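Local atomic coordinates of putative glycosidase ph117-related (Bacteroides thetaiotaomicron, PDB entry 5A7V), a protein that is a GH130-family enzyme that probably cleaves beta-linked mannosides and holds mannose in its pocket. Residues V217-D222 against A277-K282; F226-E231 against A311-N316. All blocks are in the same frame, centred on the assembly; numbering follows the deposited sequence. Where two conformers were deposited one is given.

Contact 1. Residues V217-D222 against A277-K282; sequences VIKKID and AIYTPK
The contact between V217-D222 and A277-K282 rests on the ring of Y279, which receives one charged and one apolar side chain. K219 supplies the first. Its chain is extended as far as CE and brings CD and CE over the ring, with CD 3.6 Å from Y279 CG. CE stands above the middle of one face, 3.5 Å from the centroid, in a CH-pi contact. There the chain bends (chi4 64°), leaving NZ over that ring 4.4 Å from the centroid and only 9° from the normal, a cation-pi arrangement. The same ammonium forms a salt bridge with E210 on strand 205-212, a residue that also touches Y279.

The apolar share comes from I221. Its CD1 meets Y279 CE2 at 3.9 Å from an oblique direction, and the side chain also rests on L208. Both sides are tied to strand 205-212 by backbone bonds, K219 to L208 and A277 to T209, so the side chains meet across a strand that belongs to neither segment. Beyond the ring, T280 OG1 accepts from K282 N at 3.2 Å in an ST turn as the strand ends.

With the lysine shared between a carboxylate and a pi face, its charge is probably well balanced even at this surface position, and its methylenes gain apolar cover from the ring.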
ATOM      1  N   VAL A 217      -3.509   5.529  15.137  1.00 10.98           N
ATOM      2  CA  VAL A 217      -2.255   6.262  15.374  1.00 10.74           C
ATOM      3  C   VAL A 217      -1.089   5.259  15.407  1.00 10.22           C
ATOM      4  O   VAL A 217      -1.259   4.060  15.722  1.00 11.51           O
ATOM      5  CB  VAL A 217      -2.267   7.081  16.699  1.00 11.85           C
ATOM      6  CG1 VAL A 217      -3.285   8.201  16.583  1.00 13.41           C
ATOM      7  CG2 VAL A 217      -2.533   6.207  17.927  1.00 12.51           C
ATOM      8  N   ILE A 218       0.099   5.768  15.084  1.00  9.64           N
ATOM      9  CA  ILE A 218       1.333   4.980  15.136  1.00 10.71           C
ATOM     10  C   ILE A 218       1.524   4.410  16.540  1.00 10.85           C
ATOM     11  O   ILE A 218       1.304   5.153  17.535  1.00 12.00           O
ATOM     12  CB  ILE A 218       2.514   5.797  14.605  1.00 10.77           C
ATOM     13  CG1 ILE A 218       2.334   6.009  13.091  1.00 10.63           C
ATOM     14  CG2 ILE A 218       3.847   5.173  14.949  1.00 11.49           C
ATOM     15  CD1 ILE A 218       3.302   7.002  12.479  1.00 11.58           C
ATOM     16  N   LYS A 219       1.973   3.164  16.661  1.00 10.32           N
ATOM     17  CA  LYS A 219       2.107   2.444  17.926  1.00 11.71           C
ATOM     18  C   LYS A 219       3.524   2.004  18.156  1.00 13.26           C
ATOM     19  O   LYS A 219       4.116   1.331  17.324  1.00 13.84           O
ATOM     20  CB  LYS A 219       1.187   1.212  17.934  1.00 14.51           C
ATOM     21  CG  LYS A 219       1.243   0.490  19.325  1.00 18.59           C
ATOM     22  CD  LYS A 219       0.443  -0.757  19.432  1.00 20.89           C
ATOM     23  CE  LYS A 219       0.603  -1.375  20.810  1.00 18.57           C
ATOM     24  NZ  LYS A 219       0.115  -0.616  22.004  1.00 19.15           N
ATOM     25  N   LYS A 220       4.086   2.356  19.310  1.00 14.59           N
ATOM     26  CA  LYS A 220       5.354   1.776  19.733  1.00 15.56           C
ATOM     27  C   LYS A 220       5.217   0.377  20.334  1.00 15.88           C
ATOM     28  O   LYS A 220       4.196   0.033  20.964  1.00 18.15           O
ATOM     29  CB  LYS A 220       6.002   2.638  20.807  1.00 17.01           C
ATOM     30  CG  LYS A 220       6.448   3.978  20.297  1.00 18.49           C
ATOM     31  CD  LYS A 220       7.104   4.740  21.466  1.00 22.15           C
ATOM     32  CE  LYS A 220       7.568   6.091  21.059  1.00 29.47           C
ATOM     33  NZ  LYS A 220       8.060   6.828  22.281  1.00 28.90           N
ATOM     34  N   ILE A 221       6.264  -0.414  20.144  1.00 15.16           N
ATOM     35  CA  ILE A 221       6.372  -1.733  20.797  1.00 15.28           C
ATOM     36  C   ILE A 221       7.769  -1.820  21.350  1.00 15.91           C
ATOM     37  O   ILE A 221       8.738  -1.506  20.665  1.00 15.57           O
ATOM     38  CB  ILE A 221       6.169  -2.939  19.846  1.00 21.72           C
ATOM     39  CG1 ILE A 221       4.826  -2.896  19.172  1.00 27.62           C
ATOM     40  CG2 ILE A 221       6.364  -4.270  20.607  1.00 23.84           C
ATOM     41  CD1 ILE A 221       3.686  -3.518  19.943  1.00 30.50           C
ATOM     42  N   ASP A 222       7.840  -2.199  22.625  1.00 18.75           N
ATOM     43  CA  ASP A 222       9.114  -2.261  23.358  1.00 22.07           C
ATOM     44  C   ASP A 222       9.879  -0.931  23.237  1.00 20.27           C
ATOM     45  O   ASP A 222      11.111  -0.872  23.109  1.00 22.53           O
ATOM     46  CB  ASP A 222       9.956  -3.418  22.890  1.00 20.53           C
ATOM     47  CG  ASP A 222       9.294  -4.788  23.154  1.00 28.58           C
ATOM     48  OD1 ASP A 222       8.496  -4.945  24.100  1.00 35.30           O
ATOM     49  OD2 ASP A 222       9.591  -5.732  22.414  1.00 38.32           O
ATOM     50  N   ALA A 277       0.212  -1.658   9.272  1.00  8.65           N
ATOM     51  CA  ALA A 277      -0.195  -2.805  10.070  1.00  9.01           C
ATOM     52  C   ALA A 277      -1.033  -2.363  11.268  1.00  8.89           C
ATOM     53  O   ALA A 277      -0.895  -1.216  11.726  1.00 10.00           O
ATOM     54  CB  ALA A 277       0.983  -3.580  10.497  1.00  9.32           C
ATOM     55  N   ILE A 278      -1.897  -3.229  11.804  1.00  8.46           N
ATOM     56  CA  ILE A 278      -2.861  -2.883  12.833  1.00  8.80           C
ATOM     57  C   ILE A 278      -2.771  -3.815  14.025  1.00  8.82           C
ATOM     58  O   ILE A 278      -2.938  -5.027  13.903  1.00  9.62           O
ATOM     59  CB  ILE A 278      -4.309  -2.869  12.306  1.00 10.00           C
ATOM     60  CG1 ILE A 278      -4.434  -1.984  11.073  1.00 11.08           C
ATOM     61  CG2 ILE A 278      -5.277  -2.429  13.399  1.00 11.07           C
ATOM     62  CD1 ILE A 278      -5.734  -2.180  10.298  1.00 10.50           C
ATOM     63  N   TYR A 279      -2.543  -3.220  15.206  1.00  9.94           N
ATOM     64  CA  TYR A 279      -2.488  -3.933  16.465  1.00 10.77           C
ATOM     65  C   TYR A 279      -3.929  -4.205  16.959  1.00 10.96           C
ATOM     66  O   TYR A 279      -4.689  -3.262  17.116  1.00 13.40           O
ATOM     67  CB  TYR A 279      -1.729  -3.067  17.468  1.00 11.20           C
ATOM     68  CG  TYR A 279      -1.429  -3.721  18.803  1.00 12.46           C
ATOM     69  CD1 TYR A 279      -2.371  -3.713  19.828  1.00 15.11           C
ATOM     70  CD2 TYR A 279      -0.220  -4.351  19.024  1.00 13.78           C
ATOM     71  CE1 TYR A 279      -2.087  -4.303  21.060  1.00 17.18           C
ATOM     72  CE2 TYR A 279       0.090  -4.930  20.255  1.00 15.86           C
ATOM     73  CZ  TYR A 279      -0.849  -4.919  21.256  1.00 16.53           C
ATOM     74  OH  TYR A 279      -0.563  -5.499  22.472  1.00 21.64           O
ATOM     75  N   THR A 280      -4.290  -5.474  17.183  1.00 11.36           N
ATOM     76  CA  THR A 280      -5.639  -5.901  17.547  1.00 12.28           C
ATOM     77  C   THR A 280      -5.538  -6.811  18.788  1.00 13.42           C
ATOM     78  O   THR A 280      -4.428  -7.271  19.126  1.00 13.74           O
ATOM     79  CB  THR A 280      -6.327  -6.716  16.407  1.00 13.26           C
ATOM     80  OG1 THR A 280      -5.853  -8.077  16.432  1.00 12.81           O
ATOM     81  CG2 THR A 280      -6.158  -6.065  15.071  1.00 13.69           C
ATOM     82  N   PRO A 281      -6.691  -7.153  19.411  1.00 14.67           N
ATOM     83  CA  PRO A 281      -6.625  -8.048  20.577  1.00 16.95           C
ATOM     84  C   PRO A 281      -6.179  -9.474  20.281  1.00 16.17           C
ATOM     85  O   PRO A 281      -5.895 -10.205  21.226  1.00 18.45           O
ATOM     86  CB  PRO A 281      -8.052  -8.050  21.135  1.00 19.81           C
ATOM     87  CG  PRO A 281      -8.883  -7.290  20.207  1.00 23.06           C
ATOM     88  CD  PRO A 281      -8.011  -6.534  19.258  1.00 16.88           C
ATOM     89  N   LYS A 282      -6.174  -9.892  19.013  1.00 15.09           N
ATOM     90  CA  LYS A 282      -5.708 -11.221  18.646  1.00 14.82           C
ATOM     91  C   LYS A 282      -4.261 -11.243  18.164  1.00 13.75           C
ATOM     92  O   LYS A 282      -3.710 -12.312  17.894  1.00 15.00           O
ATOM     93  CB  LYS A 282      -6.619 -11.845  17.563  1.00 17.16           C
ATOM     94  CG  LYS A 282      -8.058 -11.996  17.978  1.00 20.64           C
ATOM     95  CD  LYS A 282      -8.243 -12.853  19.207  1.00 24.34           C
ATOM     96  CE  LYS A 282      -9.703 -12.986  19.572  1.00 31.07           C
ATOM     97  NZ  LYS A 282      -9.880 -13.678  20.882  1.00 39.94           N
TER

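Contact 2. Residues F226-E231 against A311-N316; sequences FMYWGE and ALFDAN. With MAN (alpha-D-mannopyranose), chain E.
Y228 and F313 meet ring to ring, each reaching past the other in the opposite direction. The planes are inclined at 36° and the centroids lie 4.6 Å apart, too tilted for a parallel stack and too flat for a T. Y228 CE1 sits over the centre of the F313 face, 3.6 Å above the plane, whereas F313 CE1 approaches the tyrosine ring obliquely. Y228 OH goes further and lies 3.5 Å from F313 CB. With CG anti to its carbonyl carbon (chi1 -70°), F313 lies alongside the tyrosine and meets it with a face. F226 CE1 stands 3.3 Å above the plane of the Y228 ring, over its centre, while F313 comes from beyond the opposite side. The buried tyrosine hydroxyl is satisfied by the carbonyl of P318, which fixes where the ring ends, while I284, L286, C273 and A277 fill in around it.

Away from this dense core the segments part. A315 and N316 lead toward the surface, where D314, modelled in two conformers, is partly exposed. At the far end the backbone of G230 carries the chain from the strand to E231, which touches nothing of 311-316. The extended E231 side chain instead enters the mannose pocket, OE2 lying 2.8 Å from sugar O1; E272, D146, D367, N78 and Y306 also bind this sugar.

Aromatic packing between strands 225-229 and 306-314, probably of adjacent blades, with a pocket residue just past a strand end, is consistent with the five-bladed beta-propeller of GH130 enzymes, whose blades surround the active site.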
ATOM      1  N   PHE A 226       7.886   0.506  14.801  1.00 10.17           N
ATOM      2  CA  PHE A 226       8.016  -0.775  14.128  1.00  9.86           C
ATOM      3  C   PHE A 226       7.396  -0.687  12.726  1.00  9.96           C
ATOM      4  O   PHE A 226       6.346  -0.069  12.559  1.00 10.19           O
ATOM      5  CB  PHE A 226       7.318  -1.868  14.942  1.00 10.81           C
ATOM      6  CG  PHE A 226       7.576  -3.259  14.424  1.00 10.53           C
ATOM      7  CD1 PHE A 226       6.855  -3.788  13.352  1.00 11.77           C
ATOM      8  CD2 PHE A 226       8.571  -4.037  14.990  1.00 11.31           C
ATOM      9  CE1 PHE A 226       7.112  -5.055  12.877  1.00 12.23           C
ATOM     10  CE2 PHE A 226       8.827  -5.304  14.488  1.00 12.00           C
ATOM     11  CZ  PHE A 226       8.090  -5.812  13.433  1.00 11.90           C
ATOM     12  N   MET A 227       8.052  -1.323  11.745  1.00  9.20           N
ATOM     13  CA  MET A 227       7.543  -1.346  10.382  1.00  9.30           C
ATOM     14  C   MET A 227       7.794  -2.730   9.762  1.00  9.47           C
ATOM     15  O   MET A 227       8.918  -3.249   9.823  1.00 10.29           O
ATOM     16  CB  MET A 227       8.288  -0.272   9.553  1.00 10.85           C
ATOM     17  CG  MET A 227       7.876  -0.178   8.107  1.00 12.22           C
ATOM     18  SD  MET A 227       8.705   1.164   7.205  1.00 12.45           S
ATOM     19  CE  MET A 227      10.446   0.718   7.231  1.00 13.62           C
ATOM     20  N   TYR A 228       6.751  -3.288   9.150  1.00  8.75           N
ATOM     21  CA  TYR A 228       6.913  -4.434   8.197  1.00  8.45           C
ATOM     22  C   TYR A 228       7.201  -3.820   6.845  1.00  7.73           C
ATOM     23  O   TYR A 228       6.587  -2.823   6.476  1.00 10.08           O
ATOM     24  CB  TYR A 228       5.619  -5.282   8.142  1.00  8.08           C
ATOM     25  CG  TYR A 228       5.190  -5.865   9.478  1.00  8.11           C
ATOM     26  CD1 TYR A 228       5.640  -7.090   9.905  1.00  8.63           C
ATOM     27  CD2 TYR A 228       4.334  -5.185  10.312  1.00  9.22           C
ATOM     28  CE1 TYR A 228       5.298  -7.612  11.135  1.00  9.44           C
ATOM     29  CE2 TYR A 228       3.957  -5.705  11.537  1.00  9.53           C
ATOM     30  CZ  TYR A 228       4.432  -6.932  11.948  1.00  9.64           C
ATOM     31  OH  TYR A 228       4.071  -7.401  13.189  1.00 10.10           O
ATOM     32  N   TRP A 229       8.089  -4.444   6.066  1.00  7.85           N
ATOM     33  CA  TRP A 229       8.368  -3.906   4.763  1.00  8.35           C
ATOM     34  C   TRP A 229       8.813  -5.000   3.804  1.00  8.85           C
ATOM     35  O   TRP A 229       9.288  -6.045   4.243  1.00  9.23           O
ATOM     36  CB  TRP A 229       9.420  -2.755   4.888  1.00  9.04           C
ATOM     37  CG  TRP A 229      10.744  -3.235   5.342  1.00  9.31           C
ATOM     38  CD1 TRP A 229      11.157  -3.395   6.643  1.00  9.71           C
ATOM     39  CD2 TRP A 229      11.844  -3.612   4.521  1.00  9.42           C
ATOM     40  NE1 TRP A 229      12.434  -3.881   6.685  1.00 10.80           N
ATOM     41  CE2 TRP A 229      12.884  -4.060   5.397  1.00 10.24           C
ATOM     42  CE3 TRP A 229      12.029  -3.727   3.131  1.00 10.44           C
ATOM     43  CZ2 TRP A 229      14.111  -4.512   4.928  1.00 11.64           C
ATOM     44  CZ3 TRP A 229      13.250  -4.205   2.675  1.00 11.55           C
ATOM     45  CH2 TRP A 229      14.271  -4.614   3.575  1.00 11.98           C
ATOM     46  N   GLY A 230       8.706  -4.723   2.515  1.00  8.54           N
ATOM     47  CA  GLY A 230       9.251  -5.581   1.479  1.00  9.12           C
ATOM     48  C   GLY A 230       8.265  -5.996   0.423  1.00  9.56           C
ATOM     49  O   GLY A 230       7.065  -5.913   0.612  1.00 10.34           O
ATOM     50  N   GLU A 231       8.862  -6.423  -0.675  1.00 11.06           N
ATOM     51  CA  GLU A 231       8.136  -6.910  -1.866  1.00 11.92           C
ATOM     52  C   GLU A 231       8.240  -8.447  -2.058  1.00 11.25           C
ATOM     53  O   GLU A 231       7.216  -9.152  -2.197  1.00 13.83           O
ATOM     54  CB  GLU A 231       8.652  -6.156  -3.098  1.00 12.37           C
ATOM     55  CG  GLU A 231       8.051  -6.553  -4.424  1.00 12.97           C
ATOM     56  CD  GLU A 231       8.732  -5.956  -5.630  1.00 14.69           C
ATOM     57  OE1 GLU A 231       9.897  -5.509  -5.581  1.00 18.82           O
ATOM     58  OE2 GLU A 231       8.073  -5.930  -6.697  1.00 15.30           O
ATOM     59  N   ALA A 311      -1.839 -11.537   7.244  1.00  8.09           N
ATOM     60  CA  ALA A 311      -0.989 -12.321   8.141  1.00  8.35           C
ATOM     61  C   ALA A 311      -1.146 -11.799   9.570  1.00  8.11           C
ATOM     62  O   ALA A 311      -1.327 -10.599   9.792  1.00  9.49           O
ATOM     63  CB  ALA A 311       0.474 -12.247   7.728  1.00  9.04           C
ATOM     64  N   LEU A 312      -1.080 -12.725  10.510  1.00  8.01           N
ATOM     65  CA  LEU A 312      -1.188 -12.425  11.958  1.00  8.11           C
ATOM     66  C   LEU A 312       0.166 -12.696  12.607  1.00  8.96           C
ATOM     67  O   LEU A 312       0.764 -13.769  12.429  1.00  9.43           O
ATOM     68  CB  LEU A 312      -2.232 -13.341  12.603  1.00  8.72           C
ATOM     69  CG  LEU A 312      -2.621 -13.041  14.040  1.00 10.02           C
ATOM     70  CD1 LEU A 312      -3.374 -11.697  14.165  1.00 11.02           C
ATOM     71  CD2 LEU A 312      -3.461 -14.169  14.615  1.00 10.90           C
ATOM     72  N   PHE A 313       0.648 -11.704  13.385  1.00  8.49           N
ATOM     73  CA  PHE A 313       1.868 -11.761  14.177  1.00  9.63           C
ATOM     74  C   PHE A 313       1.525 -11.610  15.664  1.00  8.91           C
ATOM     75  O   PHE A 313       0.495 -11.051  16.053  1.00 10.46           O
ATOM     76  CB  PHE A 313       2.805 -10.606  13.751  1.00  9.39           C
ATOM     77  CG  PHE A 313       3.390 -10.788  12.368  1.00  8.88           C
ATOM     78  CD1 PHE A 313       2.730 -10.280  11.241  1.00  8.85           C
ATOM     79  CD2 PHE A 313       4.594 -11.423  12.207  1.00  8.96           C
ATOM     80  CE1 PHE A 313       3.282 -10.446   9.973  1.00  9.13           C
ATOM     81  CE2 PHE A 313       5.151 -11.602  10.946  1.00  9.60           C
ATOM     82  CZ  PHE A 313       4.493 -11.098   9.818  1.00  9.10           C
ATOM     83  N   ASP A 314       2.436 -12.121  16.497  1.00  9.65           N
ATOM     84  CA  ASP A 314       2.265 -12.038  17.951  0.50 10.85           C
ATOM     85  C   ASP A 314       2.287 -10.577  18.440  1.00 11.12           C
ATOM     86  O   ASP A 314       3.206  -9.824  18.129  1.00 12.80           O
ATOM     87  CB  ASP A 314       3.354 -12.902  18.599  0.50 12.61           C
ATOM     88  CG  ASP A 314       3.221 -13.039  20.091  0.50 15.82           C
ATOM     89  OD1 ASP A 314       3.540 -12.080  20.809  0.50 19.94           O
ATOM     90  OD2 ASP A 314       2.831 -14.124  20.555  0.50 21.27           O
ATOM     91  N   ALA A 315       1.271 -10.214  19.226  1.00 13.01           N
ATOM     92  CA  ALA A 315       1.171  -8.858  19.792  1.00 14.54           C
ATOM     93  C   ALA A 315       2.342  -8.474  20.698  1.00 14.86           C
ATOM     94  O   ALA A 315       2.671  -7.283  20.796  1.00 17.93           O
ATOM     95  CB  ALA A 315      -0.117  -8.746  20.605  1.00 16.70           C
ATOM     96  N   ASN A 316       2.952  -9.481  21.323  1.00 15.18           N
ATOM     97  CA  ASN A 316       4.058  -9.259  22.231  1.00 17.07           C
ATOM     98  C   ASN A 316       5.435  -9.499  21.599  1.00 16.80           C
ATOM     99  O   ASN A 316       6.422  -9.368  22.252  1.00 26.56           O
ATOM    100  CB  ASN A 316       3.895 -10.161  23.461  1.00 22.07           C
ATOM    101  CG  ASN A 316       2.708  -9.765  24.299  1.00 29.83           C
ATOM    102  OD1 ASN A 316       1.868 -10.585  24.639  1.00 39.83           O
ATOM    103  ND2 ASN A 316       2.613  -8.480  24.600  1.00 33.94           N
TER
HETATM  104  C1  MAN E1386       5.082  -3.892  -7.641  1.00 14.34           C
HETATM  105  C2  MAN E1386       4.277  -2.962  -6.707  1.00 14.18           C
HETATM  106  C3  MAN E1386       3.483  -1.828  -7.384  1.00 13.00           C
HETATM  107  C4  MAN E1386       2.766  -2.327  -8.651  1.00 12.88           C
HETATM  108  C5  MAN E1386       3.035  -3.815  -8.945  1.00 15.05           C
HETATM  109  C6  MAN E1386       2.450  -4.265 -10.303  1.00 15.04           C
HETATM  110  O1  MAN E1386       5.331  -5.268  -7.023  1.00 14.66           O
HETATM  111  O2  MAN E1386       5.242  -2.399  -5.807  1.00 16.79           O
HETATM  112  O3  MAN E1386       4.304  -0.745  -7.776  1.00 12.61           O
HETATM  113  O4  MAN E1386       1.394  -2.046  -8.461  1.00 12.37           O
HETATM  114  O5  MAN E1386       4.487  -3.986  -8.954  1.00 13.86           O
HETATM  115  O6  MAN E1386       3.090  -3.540 -11.362  1.00 13.68           O

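From the N terminus the chain passes 217-222, then 226-231, then 277-282 and finally 311-316, so the loops closed by contacts 1 and 2, with 54 and 79 residues between their segments, cross rather than nest. A short loop joins the first two segments, whose strands both pair with 205-212. Both contacts join this region to the following group of strands, 270-280, 283-291 and 306-314, with strands 205-212 and 270-280 running parallel where the two groups meet. Their centres lie about 10 Å apart, and they touch directly: Y279 CE2 is 3.5 Å from A315 O, and A277 CB packs on Y228 CD2 at 3.7 Å. Contact 1 lies at the surface and contact 2 beneath it, along one seam.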